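Local atomic coordinates of cell wall surface anchor family protein (Streptococcus agalactiae, PDB entry 3PHS), a protein that serves as the minor pilin GBS52 of the cell-wall-anchored pilus and mediates adhesion to lung epithelial cells through an Ig-like domain. Residues 15-19 against 45-49; 202-208 against 220-226. The contacts are given in a common frame with arbitrary orientation. Residues are numbered along the deposited sequence.

Contact 1. Residues 15-19 against 45-49; sequences LTIVH and VLYQL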
loop_
_atom_site.group_PDB
_atom_site.type_symbol
_atom_site.label_atom_id
_atom_site.label_comp_id
_atom_site.label_asym_id
_atom_site.label_seq_id
_atom_site.Cartn_x
_atom_site.Cartn_y
_atom_site.Cartn_z
ATOM N N LEU A 15 -4.629 10.816 -24.544
ATOM C CA LEU A 15 -4.308 10.997 -23.133
ATOM C C LEU A 15 -2.995 10.299 -22.848
ATOM O O LEU A 15 -2.805 9.152 -23.261
ATOM C CB LEU A 15 -5.414 10.389 -22.265
ATOM C CG LEU A 15 -5.151 10.306 -20.765
ATOM C CD1 LEU A 15 -4.997 11.700 -20.146
ATOM C CD2 LEU A 15 -6.271 9.528 -20.056
ATOM N N THR A 16 -2.100 10.990 -22.134
ATOM C CA THR A 16 -0.792 10.434 -21.778
ATOM C C THR A 16 -0.662 10.531 -20.281
ATOM O O THR A 16 -0.812 11.607 -19.735
ATOM C CB THR A 16 0.378 11.227 -22.429
ATOM O OG1 THR A 16 0.253 11.188 -23.861
ATOM C CG2 THR A 16 1.749 10.628 -22.030
ATOM N N ILE A 17 -0.410 9.399 -19.620
ATOM C CA ILE A 17 -0.201 9.385 -18.171
ATOM C C ILE A 17 1.289 9.257 -17.986
ATOM O O ILE A 17 1.886 8.325 -18.514
ATOM C CB ILE A 17 -0.901 8.148 -17.491
ATOM C CG1 ILE A 17 -2.422 8.086 -17.756
ATOM C CG2 ILE A 17 -0.596 8.079 -15.996
ATOM C CD1 ILE A 17 -3.120 9.339 -17.890
ATOM N N VAL A 18 1.897 10.186 -17.246
ATOM C CA VAL A 18 3.351 10.173 -17.052
ATOM C C VAL A 18 3.642 9.821 -15.608
ATOM O O VAL A 18 3.326 10.587 -14.691
ATOM C CB VAL A 18 4.010 11.537 -17.433
ATOM C CG1 VAL A 18 5.549 11.431 -17.502
ATOM C CG2 VAL A 18 3.489 12.031 -18.784
ATOM N N HIS A 19 4.240 8.645 -15.407
ATOM C CA HIS A 19 4.512 8.140 -14.067
ATOM C C HIS A 19 5.964 8.427 -13.652
ATOM O O HIS A 19 6.877 7.757 -14.119
ATOM C CB HIS A 19 4.224 6.624 -14.033
ATOM C CG HIS A 19 4.315 6.020 -12.665
ATOM N ND1 HIS A 19 3.219 5.525 -11.992
ATOM C CD2 HIS A 19 5.380 5.818 -11.849
ATOM C CE1 HIS A 19 3.596 5.074 -10.808
ATOM N NE2 HIS A 19 4.904 5.233 -10.697
ATOM N N VAL A 45 4.247 0.126 -15.255
ATOM C CA VAL A 45 3.109 0.410 -14.377
ATOM C C VAL A 45 1.828 0.346 -15.197
ATOM O O VAL A 45 1.715 0.991 -16.261
ATOM C CB VAL A 45 3.221 1.791 -13.626
ATOM C CG1 VAL A 45 1.997 2.043 -12.705
ATOM C CG2 VAL A 45 4.511 1.871 -12.792
ATOM N N LEU A 46 0.884 -0.463 -14.714
ATOM C CA LEU A 46 -0.397 -0.639 -15.388
ATOM C C LEU A 46 -1.396 0.415 -14.956
ATOM O O LEU A 46 -1.751 0.493 -13.775
ATOM C CB LEU A 46 -0.945 -2.051 -15.108
ATOM C CG LEU A 46 -2.306 -2.429 -15.686
ATOM C CD1 LEU A 46 -2.403 -2.077 -17.171
ATOM C CD2 LEU A 46 -2.491 -3.925 -15.472
ATOM N N TYR A 47 -1.822 1.235 -15.920
ATOM C CA TYR A 47 -2.906 2.209 -15.715
ATOM C C TYR A 47 -4.196 1.734 -16.380
ATOM O O TYR A 47 -4.179 1.177 -17.492
ATOM C CB TYR A 47 -2.502 3.608 -16.246
ATOM C CG TYR A 47 -1.653 4.351 -15.245
ATOM C CD1 TYR A 47 -0.260 4.238 -15.257
ATOM C CD2 TYR A 47 -2.241 5.119 -14.243
ATOM C CE1 TYR A 47 0.518 4.906 -14.312
ATOM C CE2 TYR A 47 -1.461 5.773 -13.277
ATOM C CZ TYR A 47 -0.088 5.666 -13.329
ATOM O OH TYR A 47 0.675 6.325 -12.380
ATOM N N GLN A 48 -5.305 1.916 -15.676
ATOM C CA GLN A 48 -6.607 1.675 -16.261
ATOM C C GLN A 48 -7.428 2.944 -16.212
ATOM O O GLN A 48 -7.398 3.667 -15.218
ATOM C CB GLN A 48 -7.318 0.538 -15.539
ATOM C CG GLN A 48 -6.565 -0.734 -15.729
ATOM C CD GLN A 48 -7.186 -1.923 -15.063
ATOM O OE1 GLN A 48 -6.818 -3.063 -15.382
ATOM N NE2 GLN A 48 -8.114 -1.694 -14.142
ATOM N N LEU A 49 -8.188 3.172 -17.283
ATOM C CA LEU A 49 -9.066 4.325 -17.392
ATOM C C LEU A 49 -10.495 3.845 -17.604
ATOM O O LEU A 49 -10.758 3.096 -18.543
ATOM C CB LEU A 49 -8.589 5.256 -18.526
ATOM C CG LEU A 49 -7.519 6.332 -18.255
ATOM C CD1 LEU A 49 -8.093 7.480 -17.472
ATOM C CD2 LEU A 49 -6.252 5.831 -17.559
#
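These two strands belong to the two facing sheets of an Ig-like beta-sandwich, and what meets between them is side chains alone. The axes of strands 15-18 and 46-49 pass 9.7 Å apart at 142°, too far for backbone pairing. Alternation does the sorting: Leu15, Ile17 and His19 project across the gap toward Val45, Tyr47 and Leu49. At the Leu15 end, its CD2 rests 3.8 Å from CD1 of Leu49, and Phe92 of strand 89-95 packs beside both leucines. In the middle, Tyr47 (chi1 m, chi2 near 90°) turns a ring face to Ile17, whose CG2 sits 3.5 Å from the ring centroid and only 7° off the normal, a clean CH-pi contact. Ile17 (chi1 m) has chi2 at -33°, between wells. His19, with chi1 t, offers one ring face to Val45, itself chi1 t: Val45 CG2 stands 3.9 Å from the imidazole centroid, again almost on the normal. The two rings meet rim to rim, planes at 61°, so neither stacks on the other. That geometry brings together the one polar pair in this buried, largely apolar interface, His19 ND1 and Tyr47 OH, hydrogen-bonded at 2.7 Å.

Contact 2. Residues 202-208 against 220-226; sequences GDYVLKE and AETAVTI
Build antiparallel strands 202-208 and 221-226 with axes 4.6 Å apart at 152°, extended throughout 203-208 and 221-226; Ala220 is helical (phi/psi -56/-50) and Gly202 takes 146/-168, which calls for glycine. Ala220 O accepts from Glu208 N at 2.8 Å. Glu221 faces Lys207 in a non-hydrogen-bonded pair, CG atoms 4.1 Å apart. Thr222 pairs with Leu206 (chi1 m, chi2 t) through both backbone N-to-O bonds, each 2.9 Å; its OG1 (chi1 m) bonds Gln219 and a water 2.7 Å away that also lies 3.1 Å from Leu206 O. Ala223 opposes Val205, again non-hydrogen-bonded. Val224 pairs with Tyr204 (chi1 m, chi2 80°): Tyr204 N to Val224 O 2.8 Å, Val224 N to Tyr204 O 2.9 Å. Val224 CG1 touches Leu206 CD1 at 3.8 Å. Thr225 OG1 (chi1 m) donates to Asp203 OD1 (chi1 m) at 2.6 Å, across a non-hydrogen-bonded pair. Ile226 (chi1 m, chi2 m) closes the ladder, N 2.9 Å from Gly202 O, O 3.1 Å from Gly202 N, CG1 3.6 Å from Tyr204 CD1. On one face with Tyr204, Leu206 and Ile226 meet strand 135-146, Thr222 and Ile226 strand 231-240. This is an antiparallel edge pair, here in a prealbumin-like domain.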
loop_
_atom_site.group_PDB
_atom_site.type_symbol
_atom_site.label_atom_id
_atom_site.label_comp_id
_atom_site.label_asym_id
_atom_site.label_seq_id
_atom_site.Cartn_x
_atom_site.Cartn_y
_atom_site.Cartn_z
ATOM N N GLY A 202 3.283 5.193 4.971
ATOM C CA GLY A 202 1.833 4.949 5.021
ATOM C C GLY A 202 1.454 3.998 6.134
ATOM O O GLY A 202 2.284 3.668 6.996
ATOM N N ASP A 203 0.212 3.517 6.101
ATOM C CA ASP A 203 -0.330 2.736 7.216
ATOM C C ASP A 203 -0.342 1.250 6.938
ATOM O O ASP A 203 -0.750 0.801 5.852
ATOM C CB ASP A 203 -1.743 3.231 7.574
ATOM C CG ASP A 203 -1.743 4.647 8.115
ATOM O OD1 ASP A 203 -0.671 5.133 8.549
ATOM O OD2 ASP A 203 -2.837 5.272 8.095
ATOM N N TYR A 204 0.118 0.485 7.922
ATOM C CA TYR A 204 0.232 -0.958 7.807
ATOM C C TYR A 204 -0.358 -1.635 9.038
ATOM O O TYR A 204 -0.673 -0.983 10.028
ATOM C CB TYR A 204 1.714 -1.381 7.638
ATOM C CG TYR A 204 2.350 -0.877 6.359
ATOM C CD1 TYR A 204 2.823 0.423 6.262
ATOM C CD2 TYR A 204 2.453 -1.704 5.235
ATOM C CE1 TYR A 204 3.399 0.902 5.070
ATOM C CE2 TYR A 204 3.038 -1.236 4.026
ATOM C CZ TYR A 204 3.501 0.066 3.966
ATOM O OH TYR A 204 4.050 0.534 2.795
ATOM N N VAL A 205 -0.498 -2.949 8.955
ATOM C CA VAL A 205 -1.031 -3.737 10.064
ATOM C C VAL A 205 -0.173 -4.979 10.241
ATOM O O VAL A 205 0.045 -5.752 9.295
ATOM C CB VAL A 205 -2.515 -4.124 9.841
ATOM C CG1 VAL A 205 -3.010 -5.072 10.948
ATOM C CG2 VAL A 205 -3.391 -2.895 9.758
ATOM N N LEU A 206 0.314 -5.163 11.468
ATOM C CA LEU A 206 1.004 -6.387 11.849
ATOM C C LEU A 206 -0.001 -7.394 12.395
ATOM O O LEU A 206 -0.759 -7.080 13.317
ATOM C CB LEU A 206 2.054 -6.078 12.919
ATOM C CG LEU A 206 3.396 -5.516 12.445
ATOM C CD1 LEU A 206 4.143 -4.957 13.646
ATOM C CD2 LEU A 206 4.235 -6.589 11.715
ATOM N N LYS A 207 -0.007 -8.579 11.823
ATOM C CA LYS A 207 -0.856 -9.634 12.295
ATOM C C LYS A 207 -0.027 -10.715 12.987
ATOM O O LYS A 207 0.859 -11.247 12.412
ATOM C CB LYS A 207 -1.693 -10.194 11.144
ATOM C CG LYS A 207 -2.822 -11.081 11.574
ATOM C CD LYS A 207 -3.711 -11.539 10.392
ATOM C CE LYS A 207 -4.606 -12.736 10.770
ATOM N NZ LYS A 207 -5.284 -13.342 9.623
ATOM N N GLU A 208 -0.285 -10.952 14.266
ATOM C CA GLU A 208 0.469 -11.984 14.961
ATOM C C GLU A 208 -0.189 -13.324 14.651
ATOM O O GLU A 208 -1.396 -13.482 14.849
ATOM C CB GLU A 208 0.503 -11.726 16.476
ATOM C CG GLU A 208 1.483 -12.638 17.198
ATOM C CD GLU A 208 1.591 -12.344 18.700
ATOM O OE1 GLU A 208 1.200 -11.246 19.150
ATOM O OE2 GLU A 208 2.092 -13.231 19.414
ATOM N N ALA A 220 -4.041 -9.375 18.386
ATOM C CA ALA A 220 -3.929 -10.049 17.091
ATOM C C ALA A 220 -3.368 -9.120 16.013
ATOM O O ALA A 220 -2.422 -9.473 15.309
ATOM C CB ALA A 220 -5.283 -10.611 16.659
ATOM N N GLU A 221 -3.950 -7.930 15.912
ATOM C CA GLU A 221 -3.562 -6.962 14.876
ATOM C C GLU A 221 -3.137 -5.664 15.509
ATOM O O GLU A 221 -3.838 -5.138 16.393
ATOM C CB GLU A 221 -4.706 -6.720 13.888
ATOM C CG GLU A 221 -5.030 -7.955 13.069
ATOM C CD GLU A 221 -6.136 -7.758 12.064
ATOM O OE1 GLU A 221 -6.534 -6.603 11.781
ATOM O OE2 GLU A 221 -6.590 -8.788 11.534
ATOM N N THR A 222 -1.993 -5.147 15.050
ATOM C CA THR A 222 -1.391 -3.919 15.584
ATOM C C THR A 222 -1.138 -2.938 14.440
ATOM O O THR A 222 -0.431 -3.268 13.482
ATOM C CB THR A 222 -0.044 -4.214 16.300
ATOM O OG1 THR A 222 -0.258 -5.171 17.356
ATOM C CG2 THR A 222 0.585 -2.940 16.858
ATOM N N ALA A 223 -1.711 -1.742 14.557
ATOM C CA ALA A 223 -1.532 -0.698 13.547
ATOM C C ALA A 223 -0.136 -0.113 13.631
ATOM O O ALA A 223 0.389 0.140 14.724
ATOM C CB ALA A 223 -2.574 0.401 13.715
ATOM N N VAL A 224 0.497 0.080 12.478
ATOM C CA VAL A 224 1.780 0.782 12.451
ATOM C C VAL A 224 1.791 1.785 11.301
ATOM O O VAL A 224 1.306 1.491 10.202
ATOM C CB VAL A 224 3.045 -0.155 12.382
ATOM C CG1 VAL A 224 2.883 -1.431 13.225
ATOM C CG2 VAL A 224 3.388 -0.529 10.966
ATOM N N THR A 225 2.344 2.960 11.565
ATOM C CA THR A 225 2.535 3.950 10.508
ATOM C C THR A 225 4.028 4.109 10.186
ATOM O O THR A 225 4.833 4.518 11.058
ATOM C CB THR A 225 1.887 5.309 10.871
ATOM O OG1 THR A 225 0.460 5.165 10.942
ATOM C CG2 THR A 225 2.234 6.365 9.815
ATOM N N ILE A 226 4.391 3.768 8.946
ATOM C CA ILE A 226 5.759 3.967 8.452
ATOM C C ILE A 226 5.901 5.437 8.064
ATOM O O ILE A 226 5.056 5.977 7.331
ATOM C CB ILE A 226 6.079 3.056 7.220
ATOM C CG1 ILE A 226 5.974 1.547 7.569
ATOM C CG2 ILE A 226 7.444 3.432 6.556
ATOM C CD1 ILE A 226 7.004 1.041 8.577
HETATM O O HOH W 1 0.035 -7.612 16.284
#

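Overall arrangement
The contacts sample two successive beta-sandwich domains of an elongated pilin: contact 1 closes in the N-terminal one before contact 2 opens in the C-terminal, prealbumin-like one. Their centres lie 30 Å apart on opposite sides of the chain's centre, and their nearest atoms stay about 14 Å from each other, so they do not touch. They also represent the two complementary ways a sandwich is held together. Contact 1 joins one sheet to the other through the core, whereas contact 2 joins neighbours within a sheet by backbone bonds. A bridge between the domains begins at contact 2: Arg112, from strand 109-121, hydrogen-bonds Asp203 O and makes a cation-pi contact with Tyr204.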